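Local coordinates for agrobacterium tumefaciens DPS (Agrobacterium tumefaciens, PDB 1O9R), which protects DNA from oxidative damage by oxidising ferrous iron with hydrogen peroxide and storing it as a ferric mineral inside a hollow dodecamer, without binding the DNA itself, at residues I21-L26 with E71-L76; K92-P97 with I111-E116; K37-N42 with E53-F58; K102-L107 with A156-K161. One frame throughout, in Å; residues are numbered along the deposited sequence.

Overall arrangement
From the N terminus, helix 12-42 first lays down 21-26 and then 37-42, before the chain reverses into helix 48-75. Contact 3 closes early in that second helix, at 53-58, and is nested inside the longer loop that contact 1 closes at 71-76; the two fasten the same antiparallel helix pair at points about 25 Å apart, centre to centre. The chain then passes through helix 84-90 into the loop that opens contact 2. Contact 4 opens at 102-107 before contact 2 closes at 111-116, and itself closes only at 156-161, so these two cross. Together they tie the connecting loop and the C-terminal tail to helix 103-130, and both touch contact 3.

Contact 1 of 4, residues I21-L26 with E71-L76; sequences ILNESL and ERVVQL
CG2 of V73 stands anti to its own carbonyl carbon, which puts this methyl against L22 CB, while chi1 of L22 (-73°) places CG, from which CD1 reaches R72; the two residues meet between helices 12-42 and 48-75. L22 CB lies 3.4 Å from V73 CG2, tighter than usual for two carbons, at the level where the antiparallel backbones are nearest, with L22 CA and V73 CA 6.4 Å apart. Further out, L22 CD1 rests on the aliphatic start of R72, 3.7 Å from R72 CG, and more loosely on the CD1 methyl of L76. N23 crosses V73 at about a right angle, its OD1 3.8 Å from V73 CG2, while the polar atoms of its amide are held by T79 O and L81 N in the loop after helix 48-75. This is the side-by-side packing of consecutive helices in a ferritin-like four-helix bundle. R72 bends at chi2 (58°), turning CD off the line of CB and CG, and the chain then leads its guanidinium away from L22. R72 NH1 donates to Q75 OE1 at 3.1 Å, nearly straight (165°) and in the plane of both groups. L76 CD2 sits over the centre of the guanidinium. NH1 also forms a salt bridge with D148 of the second subunit, NH2 one with D133, and NE bonds to T136. The apolar seam thus ends in a buried arginine whose charge is probably balanced by two carboxylates, right beside E71, an iron ligand that itself pairs with K149 of the second subunit.

Contact 2 of 4, residues K92-P97 with I111-E116; sequences KLKAYP and IERYGE
L93 and R113 mark the closest approach of the two backbones, their CA atoms 6.4 Å apart, where the loop 92-97 runs past a turn of helix 103-130. From L93 to P97 the loop is extended, with polyproline-like torsions, and this presents successive carbonyls to the R113 side chain. R113 reaches across to the loop, extended from CG to NE, and grips K94 O side-on with two nitrogens: R113 NE to K94 O is 2.9 Å with an N-H...O angle of 154°, and R113 NH2 to K94 O is 3.2 Å. Both donors approach from the same face of the carbonyl, NE tilted 23° from its plane and NH2 well above it, while the oxygen stays in the guanidinium plane. R113 NH2 adds a weak bond to A95 O at 3.0 Å, and NH1 is held by A109 O, one turn back on its own helix. The loop belongs to the long connection that carries helix 84-90 and links the second and third helices of the ferritin-like bundle, as in other Dps proteins. K94 CD lies over one face of the guanidinium and Y96 CD1 over the opposite face, both toward the rim, the Y96 ring being turned 73° from it. R113 CD meets that ring at its edge, 3.8 Å from Y96 CD1, and Y96 OH is hydrogen-bonded to H106. L93 crosses R113 obliquely, L93 CD1 lying 4.2 Å from R113 CB. The ion pair of K94 with E116 is modelled too short to be trusted in detail. A95 packs on Q85 of the third subunit.

Contact 3 of 4, residues K37-N42 with E53-F58; sequences KQAHWN and ELLDTF
K37 and D56 form the salt bridge of this contact, with K37 NZ donating to D56 OD2 at 2.6 Å. The CA-CB bond of K37 leads away from helix 48-75, but the bend at chi2 (-77°) brings CD round, and the rest of the chain runs on to cross D56 at about a right angle. The ammonium meets OD2 from above the carboxylate plane. K37 NZ has a second acidic partner in D67 of the third subunit, a residue that probably binds iron by analogy with relatives. The same D56 OD2 lies over one face of the H40 imidazole, toward its rim and 3.0 Å from H40 CE1, with ring and carboxylate 39° apart. The H40 nitrogens make no hydrogen bond to OD2. H40 ND1 is satisfied by H52 O, and the ring stacks on that of H52. L55 packs on the backbone and CB of H40, L55 CB lying 3.9 Å from H40 CB and L55 CD1 3.7 Å from H40 N; the same CD1 touches A39 CB. At the end of the segment N42 ND2 bonds to Q38 O at 3.0 Å and also to A80 O of the third subunit. The helices run antiparallel at 163°, the first two of the ferritin-like bundle near the turn that joins them. H40 is an iron ligand, and a ferric ion lies about 4 Å from its side chain. H52 O probably helps to orient the imidazole, while K37 links D56, over the H40 ring, to D67 of the third subunit at the intersubunit ferroxidase centre.

Contact 4 of 4, residues K102-L107 with A156-K161; sequences KIHDHL and AHVQEK
L107 packs against H157 and V158, where the start of helix 103-130 faces the C-terminal tail, and its contacts can be followed outward from CB. L107 CB already lies 4.1 Å from V158 CG1. CG stands anti to the carbonyl carbon (chi1 -70°), and chi2 (169°) extends the chain to CD1. This methyl does most of the touching: L107 CD1 is 3.8 Å from H157 CB, approached at about a right angle, and 4.0 Å from V158 CG1, with leucine and valine sliding past each other in opposite directions. V158 CG1 meets a second side chain of the helix, since H104 comes at it obliquely from one turn earlier, H104 NE2 lying 3.9 Å from V158 CG1. The other methyl of V158, CG2, packs on CD1 of I111, one turn further along the helix from L107. K161 NZ stands at the edge of the H104 ring, 4.4 Å from H104 CE1. In the ferritin-like bundle the C-terminal tail thus leans on the opening turns of helix 103-130. H157 ND1 is satisfied by F153 O of its own chain, while its ring meets F48 of the fifth subunit edge-to-face, and Q159 NE2 bonds to K5 O of the fourth subunit. The contact between the two segments is van der Waals in nature; the polar groups around it find partners in their own chain and in neighbouring subunits of the shell, and the nearby lysine might slightly disfavour a proton on H104.

Contact 1 of 4, residues I21-L26 with E71-L76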
# COMPACT_ATOMS: atom_id res chain seq x y z
N ILE A 21 15.99 -35.09 -11.04
CA ILE A 21 15.46 -34.87 -9.69
C ILE A 21 14.39 -33.75 -9.73
O ILE A 21 13.35 -33.91 -9.08
CB ILE A 21 16.60 -34.49 -8.74
CG1 ILE A 21 17.61 -35.67 -8.59
CG2 ILE A 21 16.09 -34.12 -7.36
CD1 ILE A 21 18.89 -35.15 -7.93
N LEU A 22 14.68 -32.66 -10.38
CA LEU A 22 13.73 -31.52 -10.44
C LEU A 22 12.47 -31.94 -11.18
O LEU A 22 11.41 -31.66 -10.63
CB LEU A 22 14.42 -30.40 -11.22
CG LEU A 22 15.56 -29.67 -10.48
CD1 LEU A 22 16.48 -28.93 -11.43
CD2 LEU A 22 14.92 -28.67 -9.49
N ASN A 23 12.56 -32.56 -12.38
CA ASN A 23 11.29 -32.87 -13.05
C ASN A 23 10.51 -33.90 -12.26
O ASN A 23 9.27 -33.88 -12.34
CB ASN A 23 11.58 -33.35 -14.49
CG ASN A 23 11.56 -32.22 -15.49
OD1 ASN A 23 10.82 -31.22 -15.32
ND2 ASN A 23 12.33 -32.28 -16.57
N GLU A 24 11.21 -34.86 -11.62
CA GLU A 24 10.41 -35.80 -10.82
C GLU A 24 9.66 -35.13 -9.70
O GLU A 24 8.45 -35.31 -9.46
CB GLU A 24 11.43 -36.84 -10.28
CG GLU A 24 10.70 -37.85 -9.37
CD GLU A 24 11.72 -38.74 -8.66
OE1 GLU A 24 12.45 -38.27 -7.79
OE2 GLU A 24 11.71 -39.91 -9.08
N SER A 25 10.35 -34.24 -8.97
CA SER A 25 9.71 -33.48 -7.91
C SER A 25 8.61 -32.56 -8.45
O SER A 25 7.57 -32.46 -7.78
CB SER A 25 10.75 -32.58 -7.22
OG SER A 25 11.68 -33.38 -6.48
N LEU A 26 8.82 -31.94 -9.61
CA LEU A 26 7.81 -31.03 -10.13
C LEU A 26 6.48 -31.72 -10.32
O LEU A 26 5.43 -31.16 -10.04
CB LEU A 26 8.33 -30.49 -11.48
CG LEU A 26 7.38 -29.54 -12.24
CD1 LEU A 26 7.13 -28.30 -11.38
CD2 LEU A 26 8.00 -29.15 -13.58
N GLU A 71 11.73 -23.67 -13.28
CA GLU A 71 12.70 -22.72 -13.86
C GLU A 71 14.13 -23.26 -13.71
O GLU A 71 14.92 -22.97 -14.64
CB GLU A 71 12.59 -21.37 -13.15
CG GLU A 71 11.25 -20.63 -13.31
CD GLU A 71 11.28 -19.32 -12.49
OE1 GLU A 71 12.14 -19.07 -11.63
OE2 GLU A 71 10.24 -18.65 -12.58
N ARG A 72 14.42 -23.95 -12.63
CA ARG A 72 15.80 -24.49 -12.49
C ARG A 72 16.07 -25.53 -13.55
O ARG A 72 17.24 -25.52 -13.99
CB ARG A 72 15.94 -25.05 -11.07
CG ARG A 72 17.38 -25.45 -10.72
CD ARG A 72 18.34 -24.22 -10.89
NE ARG A 72 19.66 -24.69 -10.41
CZ ARG A 72 20.75 -23.96 -10.67
NH1 ARG A 72 20.70 -22.81 -11.32
NH2 ARG A 72 21.95 -24.39 -10.20
N VAL A 73 15.10 -26.38 -13.90
CA VAL A 73 15.36 -27.33 -14.99
C VAL A 73 15.82 -26.56 -16.20
O VAL A 73 16.78 -26.96 -16.93
CB VAL A 73 14.03 -28.05 -15.31
CG1 VAL A 73 14.20 -28.83 -16.63
CG2 VAL A 73 13.61 -28.95 -14.17
N VAL A 74 15.11 -25.50 -16.59
CA VAL A 74 15.45 -24.80 -17.84
C VAL A 74 16.75 -24.05 -17.75
O VAL A 74 17.49 -23.95 -18.74
CB VAL A 74 14.27 -23.88 -18.26
CG1 VAL A 74 13.03 -24.82 -18.47
CG2 VAL A 74 13.74 -22.85 -17.34
N GLN A 75 17.05 -23.50 -16.57
CA GLN A 75 18.34 -22.85 -16.36
C GLN A 75 19.48 -23.82 -16.67
O GLN A 75 20.52 -23.35 -17.13
CB GLN A 75 18.49 -22.39 -14.90
CG GLN A 75 17.61 -21.15 -14.62
CD GLN A 75 17.39 -20.98 -13.14
OE1 GLN A 75 18.24 -21.24 -12.32
NE2 GLN A 75 16.16 -20.59 -12.76
N LEU A 76 19.31 -25.09 -16.36
CA LEU A 76 20.36 -26.10 -16.59
C LEU A 76 20.29 -26.61 -18.01
O LEU A 76 21.06 -27.59 -18.23
CB LEU A 76 20.28 -27.14 -15.50
CG LEU A 76 20.48 -26.63 -14.07
CD1 LEU A 76 20.34 -27.80 -13.10
CD2 LEU A 76 21.83 -25.93 -13.92

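Contact 2 of 4, residues K92-P97 with I111-E116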
# COMPACT_ATOMS: atom_id res chain seq x y z
N LYS A 92 4.12 -39.35 -7.89
CA LYS A 92 4.23 -40.48 -6.95
C LYS A 92 3.02 -40.54 -6.04
O LYS A 92 2.96 -41.46 -5.17
CB LYS A 92 5.50 -40.40 -6.08
CG LYS A 92 6.78 -40.53 -6.88
CD LYS A 92 6.77 -41.46 -8.04
CE LYS A 92 6.51 -42.92 -7.93
NZ LYS A 92 6.67 -43.63 -9.24
N LEU A 93 2.03 -39.65 -6.20
CA LEU A 93 0.90 -39.65 -5.31
C LEU A 93 -0.24 -40.53 -5.79
O LEU A 93 -0.50 -40.59 -6.98
CB LEU A 93 0.35 -38.20 -5.16
CG LEU A 93 1.45 -37.20 -4.78
CD1 LEU A 93 0.70 -35.89 -4.56
CD2 LEU A 93 2.18 -37.62 -3.51
N LYS A 94 -0.86 -41.19 -4.82
CA LYS A 94 -2.04 -41.98 -5.20
C LYS A 94 -3.20 -41.01 -5.48
O LYS A 94 -3.31 -39.95 -4.84
CB LYS A 94 -2.47 -42.79 -3.98
CG LYS A 94 -2.00 -42.62 -2.61
CD LYS A 94 -1.69 -41.28 -1.95
CE LYS A 94 -0.22 -40.93 -2.07
NZ LYS A 94 0.20 -39.55 -2.18
N ALA A 95 -4.06 -41.40 -6.40
CA ALA A 95 -5.24 -40.60 -6.72
C ALA A 95 -6.02 -40.20 -5.48
O ALA A 95 -6.31 -40.94 -4.52
CB ALA A 95 -6.18 -41.45 -7.62
N TYR A 96 -6.38 -38.89 -5.48
CA TYR A 96 -7.10 -38.36 -4.33
C TYR A 96 -8.56 -38.78 -4.41
O TYR A 96 -9.22 -38.69 -5.45
CB TYR A 96 -6.99 -36.79 -4.37
CG TYR A 96 -7.38 -36.17 -3.06
CD1 TYR A 96 -6.47 -36.06 -1.99
CD2 TYR A 96 -8.68 -35.71 -2.84
CE1 TYR A 96 -6.79 -35.52 -0.77
CE2 TYR A 96 -9.02 -35.17 -1.60
CZ TYR A 96 -8.10 -35.06 -0.57
OH TYR A 96 -8.40 -34.54 0.66
N PRO A 97 -9.13 -39.19 -3.27
CA PRO A 97 -10.54 -39.64 -3.30
C PRO A 97 -11.53 -38.52 -3.56
O PRO A 97 -11.44 -37.49 -2.89
CB PRO A 97 -10.72 -40.31 -1.96
CG PRO A 97 -9.72 -39.64 -1.04
CD PRO A 97 -8.52 -39.36 -1.95
N ILE A 111 -2.58 -35.28 4.71
CA ILE A 111 -1.36 -35.60 5.49
C ILE A 111 -0.54 -36.67 4.79
O ILE A 111 0.67 -36.59 4.70
CB ILE A 111 -1.73 -36.02 6.90
CG1 ILE A 111 -2.20 -34.78 7.71
CG2 ILE A 111 -0.57 -36.72 7.63
CD1 ILE A 111 -3.00 -35.10 8.96
N GLU A 112 -1.23 -37.69 4.20
CA GLU A 112 -0.44 -38.71 3.51
C GLU A 112 0.35 -38.13 2.34
O GLU A 112 1.51 -38.49 2.14
CB GLU A 112 -1.33 -39.87 3.03
CG GLU A 112 -1.89 -40.74 4.15
CD GLU A 112 -2.63 -41.98 3.63
OE1 GLU A 112 -2.76 -42.21 2.39
OE2 GLU A 112 -3.06 -42.72 4.54
N ARG A 113 -0.31 -37.26 1.58
CA ARG A 113 0.32 -36.75 0.33
C ARG A 113 1.35 -35.70 0.69
O ARG A 113 2.38 -35.62 0.01
CB ARG A 113 -0.77 -36.34 -0.67
CG ARG A 113 -1.51 -37.62 -1.16
CD ARG A 113 -2.83 -37.24 -1.84
NE ARG A 113 -3.50 -38.47 -2.33
CZ ARG A 113 -4.18 -39.29 -1.53
NH1 ARG A 113 -4.32 -39.12 -0.24
NH2 ARG A 113 -4.75 -40.42 -2.05
N TYR A 114 1.00 -34.78 1.58
CA TYR A 114 1.98 -33.80 2.00
C TYR A 114 3.20 -34.45 2.63
O TYR A 114 4.33 -34.01 2.40
CB TYR A 114 1.36 -32.79 3.04
CG TYR A 114 0.74 -31.59 2.33
CD1 TYR A 114 1.40 -30.36 2.41
CD2 TYR A 114 -0.47 -31.69 1.70
CE1 TYR A 114 0.78 -29.26 1.76
CE2 TYR A 114 -1.06 -30.63 1.03
CZ TYR A 114 -0.38 -29.43 1.10
OH TYR A 114 -0.93 -28.33 0.42
N GLY A 115 3.02 -35.54 3.42
CA GLY A 115 4.15 -36.26 3.98
C GLY A 115 5.05 -36.85 2.88
O GLY A 115 6.27 -36.72 2.93
N GLU A 116 4.38 -37.44 1.87
CA GLU A 116 5.20 -38.01 0.78
C GLU A 116 5.99 -36.96 0.03
O GLU A 116 7.21 -37.11 -0.24
CB GLU A 116 4.30 -38.82 -0.18
CG GLU A 116 3.82 -40.07 0.56
CD GLU A 116 2.70 -40.78 -0.13
OE1 GLU A 116 2.33 -41.92 0.27
OE2 GLU A 116 2.14 -40.19 -1.07

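Contact 3 of 4, residues K37-N42 with E53-F58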
# COMPACT_ATOMS: atom_id res chain seq x y z
N LYS A 37 -6.47 -27.98 -3.76
CA LYS A 37 -7.71 -27.31 -4.13
C LYS A 37 -8.88 -28.31 -4.15
O LYS A 37 -9.98 -27.97 -3.71
CB LYS A 37 -7.58 -26.61 -5.48
CG LYS A 37 -6.85 -25.26 -5.40
CD LYS A 37 -7.82 -24.19 -4.83
CE LYS A 37 -7.11 -22.82 -4.86
NZ LYS A 37 -8.16 -21.82 -4.42
N GLN A 38 -8.65 -29.57 -4.57
CA GLN A 38 -9.71 -30.59 -4.57
C GLN A 38 -10.28 -30.71 -3.17
O GLN A 38 -11.51 -30.75 -2.95
CB GLN A 38 -9.09 -31.90 -5.10
CG GLN A 38 -10.13 -33.06 -4.97
CD GLN A 38 -11.26 -32.90 -5.93
OE1 GLN A 38 -12.36 -33.48 -5.65
NE2 GLN A 38 -11.17 -32.20 -6.98
N ALA A 39 -9.42 -30.78 -2.14
CA ALA A 39 -9.88 -30.90 -0.76
C ALA A 39 -10.53 -29.63 -0.32
O ALA A 39 -11.66 -29.63 0.23
CB ALA A 39 -8.66 -31.20 0.12
N HIS A 40 -9.93 -28.48 -0.61
CA HIS A 40 -10.46 -27.19 -0.20
C HIS A 40 -11.89 -26.96 -0.65
O HIS A 40 -12.73 -26.44 0.16
CB HIS A 40 -9.51 -26.14 -0.77
CG HIS A 40 -10.02 -24.79 -1.10
ND1 HIS A 40 -9.86 -23.69 -0.24
CD2 HIS A 40 -10.61 -24.29 -2.23
CE1 HIS A 40 -10.29 -22.58 -0.84
NE2 HIS A 40 -10.78 -22.96 -2.02
N TRP A 41 -12.25 -27.33 -1.88
CA TRP A 41 -13.63 -27.06 -2.33
C TRP A 41 -14.66 -27.94 -1.63
O TRP A 41 -15.81 -27.53 -1.45
CB TRP A 41 -13.76 -27.36 -3.84
CG TRP A 41 -12.97 -26.44 -4.71
CD1 TRP A 41 -12.91 -25.08 -4.60
CD2 TRP A 41 -12.13 -26.77 -5.81
NE1 TRP A 41 -12.07 -24.56 -5.57
CE2 TRP A 41 -11.57 -25.59 -6.32
CE3 TRP A 41 -11.81 -28.01 -6.39
CZ2 TRP A 41 -10.71 -25.59 -7.43
CZ3 TRP A 41 -10.94 -27.99 -7.50
CH2 TRP A 41 -10.40 -26.77 -7.97
N ASN A 42 -14.26 -29.17 -1.30
CA ASN A 42 -15.20 -30.21 -0.88
C ASN A 42 -15.23 -30.51 0.59
O ASN A 42 -15.88 -31.49 1.06
CB ASN A 42 -14.91 -31.50 -1.68
CG ASN A 42 -15.19 -31.32 -3.16
OD1 ASN A 42 -16.36 -31.04 -3.53
ND2 ASN A 42 -14.20 -31.40 -4.06
N GLU A 53 -9.55 -21.87 4.15
CA GLU A 53 -8.62 -20.77 3.85
C GLU A 53 -7.15 -21.17 3.94
O GLU A 53 -6.31 -20.72 3.16
CB GLU A 53 -8.94 -19.57 4.78
CG GLU A 53 -10.34 -18.99 4.36
CD GLU A 53 -10.66 -17.74 5.14
OE1 GLU A 53 -10.07 -17.47 6.18
OE2 GLU A 53 -11.61 -17.00 4.73
N LEU A 54 -6.81 -22.01 4.90
CA LEU A 54 -5.38 -22.41 5.04
C LEU A 54 -4.93 -23.12 3.80
O LEU A 54 -3.84 -22.93 3.27
CB LEU A 54 -5.28 -23.27 6.27
CG LEU A 54 -3.89 -23.89 6.54
CD1 LEU A 54 -2.85 -22.82 6.78
CD2 LEU A 54 -3.94 -24.92 7.66
N LEU A 55 -5.76 -24.00 3.25
CA LEU A 55 -5.40 -24.75 2.05
C LEU A 55 -5.13 -23.80 0.89
O LEU A 55 -4.32 -24.15 0.01
CB LEU A 55 -6.48 -25.77 1.67
CG LEU A 55 -6.61 -26.87 2.74
CD1 LEU A 55 -7.78 -27.81 2.36
CD2 LEU A 55 -5.31 -27.69 2.82
N ASP A 56 -5.76 -22.61 0.80
CA ASP A 56 -5.37 -21.71 -0.29
C ASP A 56 -3.98 -21.13 -0.09
O ASP A 56 -3.23 -20.94 -1.06
CB ASP A 56 -6.43 -20.58 -0.30
CG ASP A 56 -7.60 -20.85 -1.19
OD1 ASP A 56 -8.54 -19.98 -1.13
OD2 ASP A 56 -7.60 -21.87 -1.90
N THR A 57 -3.58 -20.89 1.18
CA THR A 57 -2.21 -20.42 1.42
C THR A 57 -1.23 -21.52 0.99
O THR A 57 -0.19 -21.23 0.37
CB THR A 57 -1.98 -20.10 2.90
OG1 THR A 57 -2.91 -19.04 3.25
CG2 THR A 57 -0.53 -19.71 3.15
N PHE A 58 -1.53 -22.80 1.26
CA PHE A 58 -0.62 -23.87 0.85
C PHE A 58 -0.57 -23.94 -0.65
O PHE A 58 0.52 -24.18 -1.22
CB PHE A 58 -1.17 -25.20 1.37
CG PHE A 58 -1.06 -25.39 2.86
CD1 PHE A 58 -1.57 -26.61 3.33
CD2 PHE A 58 -0.44 -24.47 3.71
CE1 PHE A 58 -1.51 -26.84 4.71
CE2 PHE A 58 -0.38 -24.78 5.06
CZ PHE A 58 -0.91 -25.94 5.54

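Contact 4 of 4, residues K102-L107 with A156-K161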
# COMPACT_ATOMS: atom_id res chain seq x y z
N LYS A 102 -16.06 -35.23 5.04
CA LYS A 102 -15.67 -34.88 6.39
C LYS A 102 -14.26 -34.27 6.39
O LYS A 102 -13.35 -34.89 5.85
CB LYS A 102 -15.65 -36.12 7.30
CG LYS A 102 -17.13 -36.55 7.47
CD LYS A 102 -17.34 -37.37 8.72
CE LYS A 102 -17.03 -38.84 8.56
NZ LYS A 102 -17.49 -39.52 9.83
N ILE A 103 -14.12 -33.23 7.22
CA ILE A 103 -12.76 -32.59 7.24
C ILE A 103 -11.68 -33.55 7.75
O ILE A 103 -10.59 -33.48 7.22
CB ILE A 103 -12.83 -31.30 8.01
CG1 ILE A 103 -13.66 -30.37 7.07
CG2 ILE A 103 -11.45 -30.71 8.28
CD1 ILE A 103 -14.12 -29.12 7.76
N HIS A 104 -12.04 -34.36 8.75
CA HIS A 104 -10.98 -35.29 9.21
C HIS A 104 -10.54 -36.19 8.06
O HIS A 104 -9.35 -36.55 8.05
CB HIS A 104 -11.58 -36.15 10.35
CG HIS A 104 -10.55 -36.79 11.24
ND1 HIS A 104 -10.87 -37.08 12.55
CD2 HIS A 104 -9.29 -37.17 11.03
CE1 HIS A 104 -9.78 -37.62 13.12
NE2 HIS A 104 -8.80 -37.69 12.23
N ASP A 105 -11.43 -36.66 7.19
CA ASP A 105 -11.06 -37.54 6.09
C ASP A 105 -10.16 -36.84 5.08
O ASP A 105 -9.16 -37.39 4.61
CB ASP A 105 -12.29 -38.16 5.40
CG ASP A 105 -13.08 -39.15 6.25
OD1 ASP A 105 -12.42 -39.69 7.12
OD2 ASP A 105 -14.29 -39.26 5.95
N HIS A 106 -10.44 -35.54 4.84
CA HIS A 106 -9.54 -34.79 3.95
C HIS A 106 -8.23 -34.54 4.65
O HIS A 106 -7.23 -34.65 3.94
CB HIS A 106 -10.22 -33.42 3.64
CG HIS A 106 -11.22 -33.47 2.53
ND1 HIS A 106 -10.94 -33.69 1.19
CD2 HIS A 106 -12.58 -33.37 2.59
CE1 HIS A 106 -12.05 -33.71 0.47
NE2 HIS A 106 -13.05 -33.53 1.32
N LEU A 107 -8.24 -34.18 5.95
CA LEU A 107 -6.95 -34.00 6.62
C LEU A 107 -6.10 -35.27 6.55
O LEU A 107 -4.91 -35.15 6.28
CB LEU A 107 -7.17 -33.63 8.09
CG LEU A 107 -7.75 -32.20 8.31
CD1 LEU A 107 -8.19 -32.00 9.75
CD2 LEU A 107 -6.66 -31.18 7.92
N ALA A 156 -1.16 -31.10 13.16
CA ALA A 156 -1.54 -30.52 14.41
C ALA A 156 -3.07 -30.41 14.59
O ALA A 156 -3.50 -30.32 15.74
CB ALA A 156 -0.93 -29.15 14.66
N HIS A 157 -3.82 -30.59 13.53
CA HIS A 157 -5.28 -30.61 13.65
C HIS A 157 -5.76 -32.00 14.07
O HIS A 157 -6.90 -32.05 14.54
CB HIS A 157 -5.93 -30.29 12.29
CG HIS A 157 -5.94 -28.85 11.90
ND1 HIS A 157 -4.89 -28.21 11.24
CD2 HIS A 157 -6.90 -27.90 12.09
CE1 HIS A 157 -5.22 -26.93 11.09
NE2 HIS A 157 -6.43 -26.70 11.58
N VAL A 158 -4.94 -33.03 13.97
CA VAL A 158 -5.45 -34.38 14.28
C VAL A 158 -4.62 -35.00 15.39
O VAL A 158 -5.12 -36.00 15.96
CB VAL A 158 -5.43 -35.32 13.06
CG1 VAL A 158 -6.21 -34.73 11.88
CG2 VAL A 158 -4.01 -35.68 12.55
N GLN A 159 -3.51 -34.39 15.81
CA GLN A 159 -2.69 -35.01 16.86
C GLN A 159 -3.38 -34.99 18.23
O GLN A 159 -3.03 -35.85 19.05
CB GLN A 159 -1.31 -34.35 16.96
CG GLN A 159 -0.43 -34.78 15.78
CD GLN A 159 0.71 -33.83 15.54
OE1 GLN A 159 0.57 -32.63 15.79
NE2 GLN A 159 1.84 -34.34 15.07
N GLU A 160 -4.28 -34.05 18.43
CA GLU A 160 -5.13 -34.09 19.64
C GLU A 160 -6.55 -33.88 19.12
O GLU A 160 -6.82 -33.38 18.00
CB GLU A 160 -4.75 -33.08 20.71
CG GLU A 160 -3.43 -33.21 21.35
CD GLU A 160 -3.34 -34.31 22.39
OE1 GLU A 160 -4.34 -34.94 22.73
OE2 GLU A 160 -2.21 -34.54 22.81
N LYS A 161 -7.56 -34.32 19.90
CA LYS A 161 -8.95 -34.28 19.48
C LYS A 161 -9.75 -33.22 20.24
O LYS A 161 -10.97 -33.07 20.10
CB LYS A 161 -9.58 -35.65 19.85
CG LYS A 161 -8.80 -36.76 19.09
CD LYS A 161 -9.56 -38.09 19.17
CE LYS A 161 -8.76 -39.22 18.56
NZ LYS A 161 -8.65 -39.06 17.08